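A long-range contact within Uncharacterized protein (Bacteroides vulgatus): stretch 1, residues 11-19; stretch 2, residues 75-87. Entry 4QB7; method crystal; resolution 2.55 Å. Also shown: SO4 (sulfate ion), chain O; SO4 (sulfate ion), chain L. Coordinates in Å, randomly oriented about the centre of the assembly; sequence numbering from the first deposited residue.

Stretch 1, residues 11-19: NRTIGLDVY
Stretch 2 (75-87) SWGYTNLRFWPID

The two stretches meet along two short runs of extended backbone and bury 834 Å² between them. Residues 15-18 form a strand, as does the segment around W76; their axes approach to 6.3 Å, with N-to-C directions 120° apart. At this spacing the strands do not bond directly but through water. One water accepts from L16 N (2.9 Å) and donates to W76 O (2.8 Å); a second donates to L16 O (2.6 Å) and accepts from W76 N (2.7 Å). The backbone N and O of L16 and of W76 each thus have a water partner, with L16 CA and W76 CA 5.6 Å apart.

Farther along, the backbones come closer. T13 and F83 form a single bridge, their CA atoms 4.4 Å apart, and W84 N donates to R12 O at 2.6 Å with a nearly linear angle of 171°. The same carbonyl oxygen, R12 O, lies 3.3 Å from F83 CA, a CA-H...O contact. R12 (phi/psi -130/-10) departs from the extended conformation, whereas T13 (-76/144), I14 (-83/120), F83 (-125/153) and W84 (-65/149) keep to it.

Two side chains add polar bonds to main-chain carbonyls. R12, with chi1 at -138°, chi2 t and chi3 p, brings its guanidinium back to stretch 2, where NH1 donates to W84 O at 3.0 Å. The flat group is sandwiched, with I86 CG1 over one face (3.3 Å from R12 NH1) and F83 CB over the opposite face (3.6 Å from the same NH1). A long, planar, charged side chain suits this place, since its edge can bond while its faces pack against carbon. Y78, chi1 p and chi2 -84°, points toward stretch 1, and its OH donates to I14 O at 3.0 Å; I14 O sits at the edge of the ring, near its plane.

Apolar packing joins these polar sites. I14 (m, t) lays CG1 over a face of W84 (chi1 m, chi2 106°), 3.6 Å from the centroid of the five-membered ring and only 7° off its normal. V18 (t) does likewise with W76 (chi1 m, chi2 99°): V18 CG2 is 3.8 Å from the five-membered-ring centroid, 23° off the normal. Branched aliphatic side chains suit broad indole faces. L16 (m, t) packs CB 3.8 Å from W76 CB and CD1 3.7 Å from Y78 CD1.

Two sulfate ions, probably from the crystallisation liquor, accept backbone bonds: Y78 N to O4 of the chain O sulfate (3.2 Å), and I86 N to O3 of the chain L sulfate (3.1 Å).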

# COMPACT_ATOMS: atom_id res chain seq x y z
N ASN A 11 33.22 17.57 -12.60
CA ASN A 11 31.88 17.63 -13.20
C ASN A 11 30.87 18.38 -12.27
O ASN A 11 31.10 18.47 -11.05
CB ASN A 11 31.36 16.21 -13.56
CG ASN A 11 30.17 16.18 -14.51
OD1 ASN A 11 29.19 15.46 -14.29
ND2 ASN A 11 30.21 16.98 -15.59
N ARG A 12 29.77 18.92 -12.85
CA ARG A 12 28.80 19.67 -12.07
C ARG A 12 27.34 19.20 -12.30
O ARG A 12 26.47 19.60 -11.54
CB ARG A 12 28.95 21.18 -12.36
CG ARG A 12 28.86 22.07 -11.12
CD ARG A 12 29.41 23.49 -11.29
NE ARG A 12 29.01 24.14 -12.54
CZ ARG A 12 27.94 24.93 -12.69
NH1 ARG A 12 27.12 25.16 -11.66
NH2 ARG A 12 27.67 25.48 -13.87
N THR A 13 27.06 18.34 -13.30
CA THR A 13 25.67 17.90 -13.50
C THR A 13 25.27 16.84 -12.42
O THR A 13 26.09 16.03 -11.94
CB THR A 13 25.37 17.45 -14.95
OG1 THR A 13 23.99 17.05 -15.04
CG2 THR A 13 26.30 16.34 -15.45
N ILE A 14 24.00 16.92 -12.02
CA ILE A 14 23.40 16.12 -10.96
C ILE A 14 22.97 14.80 -11.55
O ILE A 14 22.19 14.75 -12.49
CB ILE A 14 22.23 16.90 -10.28
CG1 ILE A 14 22.78 18.19 -9.65
CG2 ILE A 14 21.48 16.02 -9.25
CD1 ILE A 14 21.83 19.19 -9.33
N GLY A 15 23.55 13.74 -11.00
CA GLY A 15 23.26 12.38 -11.40
C GLY A 15 22.18 11.80 -10.51
O GLY A 15 22.01 12.25 -9.37
N LEU A 16 21.42 10.83 -11.06
CA LEU A 16 20.36 10.17 -10.31
C LEU A 16 20.61 8.70 -10.23
O LEU A 16 21.06 8.10 -11.19
CB LEU A 16 18.95 10.39 -10.90
CG LEU A 16 18.48 11.80 -11.22
CD1 LEU A 16 17.10 11.75 -11.79
CD2 LEU A 16 18.53 12.69 -10.00
N ASP A 17 20.23 8.11 -9.11
CA ASP A 17 20.29 6.68 -8.88
C ASP A 17 19.18 6.31 -7.93
O ASP A 17 18.79 7.12 -7.10
CB ASP A 17 21.67 6.27 -8.33
CG ASP A 17 21.85 4.78 -8.14
OD1 ASP A 17 21.34 4.00 -9.00
OD2 ASP A 17 22.53 4.38 -7.17
N VAL A 18 18.65 5.11 -8.08
CA VAL A 18 17.60 4.56 -7.22
C VAL A 18 18.15 3.26 -6.68
O VAL A 18 18.63 2.42 -7.45
CB VAL A 18 16.24 4.42 -7.90
CG1 VAL A 18 15.19 3.84 -6.95
CG2 VAL A 18 15.76 5.75 -8.46
N TYR A 19 18.18 3.15 -5.35
CA TYR A 19 18.71 2.02 -4.62
C TYR A 19 17.82 0.81 -4.86
O TYR A 19 16.60 0.94 -4.87
CB TYR A 19 18.82 2.37 -3.14
CG TYR A 19 19.09 1.21 -2.21
CD1 TYR A 19 18.06 0.42 -1.72
CD2 TYR A 19 20.38 0.96 -1.74
CE1 TYR A 19 18.30 -0.64 -0.85
CE2 TYR A 19 20.64 -0.08 -0.84
CZ TYR A 19 19.59 -0.88 -0.40
OH TYR A 19 19.82 -1.92 0.47
N SER A 75 20.13 4.34 -17.67
CA SER A 75 20.31 5.37 -16.65
C SER A 75 19.02 6.14 -16.31
O SER A 75 18.07 6.10 -17.09
CB SER A 75 21.38 6.37 -17.08
OG SER A 75 20.88 7.16 -18.15
N TRP A 76 18.99 6.82 -15.15
CA TRP A 76 17.89 7.70 -14.73
C TRP A 76 18.18 9.12 -15.20
O TRP A 76 19.30 9.59 -15.04
CB TRP A 76 17.68 7.70 -13.21
CG TRP A 76 17.18 6.43 -12.64
CD1 TRP A 76 17.91 5.46 -12.03
CD2 TRP A 76 15.82 6.02 -12.56
NE1 TRP A 76 17.09 4.45 -11.60
CE2 TRP A 76 15.80 4.74 -11.95
CE3 TRP A 76 14.60 6.58 -13.01
CZ2 TRP A 76 14.61 4.04 -11.73
CZ3 TRP A 76 13.43 5.87 -12.80
CH2 TRP A 76 13.44 4.62 -12.18
N GLY A 77 17.18 9.77 -15.77
CA GLY A 77 17.30 11.13 -16.26
C GLY A 77 16.09 11.99 -16.00
O GLY A 77 15.04 11.52 -15.57
N TYR A 78 16.27 13.28 -16.25
CA TYR A 78 15.27 14.34 -16.13
C TYR A 78 15.53 15.29 -17.30
O TYR A 78 16.65 15.31 -17.82
CB TYR A 78 15.35 15.03 -14.74
CG TYR A 78 16.71 15.58 -14.37
CD1 TYR A 78 17.69 14.76 -13.81
CD2 TYR A 78 17.01 16.92 -14.54
CE1 TYR A 78 18.94 15.26 -13.47
CE2 TYR A 78 18.26 17.44 -14.19
CZ TYR A 78 19.23 16.60 -13.66
OH TYR A 78 20.47 17.08 -13.32
N THR A 79 14.49 16.00 -17.77
CA THR A 79 14.57 16.89 -18.94
C THR A 79 15.19 18.27 -18.59
O THR A 79 16.13 18.68 -19.28
CB THR A 79 13.19 17.04 -19.61
OG1 THR A 79 12.27 17.62 -18.67
CG2 THR A 79 12.63 15.71 -20.11
N ASN A 80 14.67 18.96 -17.56
CA ASN A 80 15.18 20.29 -17.17
C ASN A 80 16.51 20.15 -16.43
O ASN A 80 16.50 19.94 -15.22
CB ASN A 80 14.16 21.06 -16.31
CG ASN A 80 12.88 21.38 -17.02
OD1 ASN A 80 11.86 20.71 -16.84
ND2 ASN A 80 12.91 22.40 -17.87
N LEU A 81 17.63 20.27 -17.15
CA LEU A 81 18.96 20.11 -16.56
C LEU A 81 19.32 21.16 -15.50
O LEU A 81 18.99 22.34 -15.60
CB LEU A 81 20.09 20.03 -17.59
CG LEU A 81 21.09 18.91 -17.29
CD1 LEU A 81 20.46 17.50 -17.49
CD2 LEU A 81 22.37 19.09 -18.08
N ARG A 82 19.94 20.64 -14.44
CA ARG A 82 20.36 21.34 -13.25
C ARG A 82 21.76 20.91 -12.92
O ARG A 82 22.15 19.77 -13.19
CB ARG A 82 19.42 21.03 -12.07
CG ARG A 82 18.01 21.58 -12.20
CD ARG A 82 17.89 23.05 -11.83
NE ARG A 82 16.49 23.46 -11.85
CZ ARG A 82 15.83 23.85 -12.94
NH1 ARG A 82 16.46 23.93 -14.11
NH2 ARG A 82 14.55 24.18 -12.87
N PHE A 83 22.51 21.82 -12.28
CA PHE A 83 23.90 21.62 -11.93
C PHE A 83 24.12 21.83 -10.47
O PHE A 83 23.41 22.62 -9.86
CB PHE A 83 24.76 22.61 -12.74
CG PHE A 83 24.68 22.38 -14.24
CD1 PHE A 83 23.65 22.94 -14.99
CD2 PHE A 83 25.62 21.60 -14.89
CE1 PHE A 83 23.54 22.69 -16.36
CE2 PHE A 83 25.53 21.37 -16.26
CZ PHE A 83 24.48 21.91 -16.98
N TRP A 84 25.15 21.18 -9.90
CA TRP A 84 25.51 21.39 -8.50
C TRP A 84 25.99 22.82 -8.36
O TRP A 84 26.57 23.35 -9.31
CB TRP A 84 26.61 20.43 -8.03
CG TRP A 84 26.18 19.00 -7.92
CD1 TRP A 84 26.51 17.98 -8.76
CD2 TRP A 84 25.36 18.41 -6.88
NE1 TRP A 84 25.93 16.81 -8.33
CE2 TRP A 84 25.22 17.04 -7.18
CE3 TRP A 84 24.74 18.92 -5.72
CZ2 TRP A 84 24.49 16.17 -6.36
CZ3 TRP A 84 24.00 18.06 -4.93
CH2 TRP A 84 23.89 16.70 -5.23
N PRO A 85 25.80 23.49 -7.21
CA PRO A 85 26.31 24.86 -7.08
C PRO A 85 27.85 24.92 -7.23
O PRO A 85 28.54 23.94 -6.94
CB PRO A 85 25.86 25.27 -5.68
CG PRO A 85 24.74 24.37 -5.34
CD PRO A 85 25.10 23.07 -5.97
N ILE A 86 28.36 26.05 -7.74
CA ILE A 86 29.80 26.30 -7.87
C ILE A 86 30.34 26.68 -6.48
O ILE A 86 31.49 26.36 -6.16
CB ILE A 86 30.12 27.40 -8.93
CG1 ILE A 86 29.46 27.11 -10.29
CG2 ILE A 86 31.64 27.56 -9.14
CD1 ILE A 86 28.90 28.42 -11.03
N ASP A 87 29.51 27.33 -5.64
CA ASP A 87 29.90 27.73 -4.29
C ASP A 87 29.54 26.61 -3.26
O ASP A 87 29.41 25.45 -3.66
CB ASP A 87 29.28 29.10 -3.93
CG ASP A 87 27.77 29.16 -4.02
OD1 ASP A 87 27.14 28.11 -4.24
OD2 ASP A 87 27.21 30.27 -3.83
S SO4 O . 20.45 13.59 -16.55
O1 SO4 O . 20.51 12.63 -17.65
O2 SO4 O . 20.44 12.91 -15.24
O3 SO4 O . 21.63 14.46 -16.59
O4 SO4 O . 19.23 14.38 -16.73
S SO4 L . 25.76 28.46 -8.81
O1 SO4 L . 25.98 27.24 -9.62
O2 SO4 L . 24.74 28.20 -7.79
O3 SO4 L . 27.02 28.86 -8.17
O4 SO4 L . 25.29 29.52 -9.70
O HOH W 1 21.74 10.30 -13.92
O HOH W 2 21.13 6.76 -13.45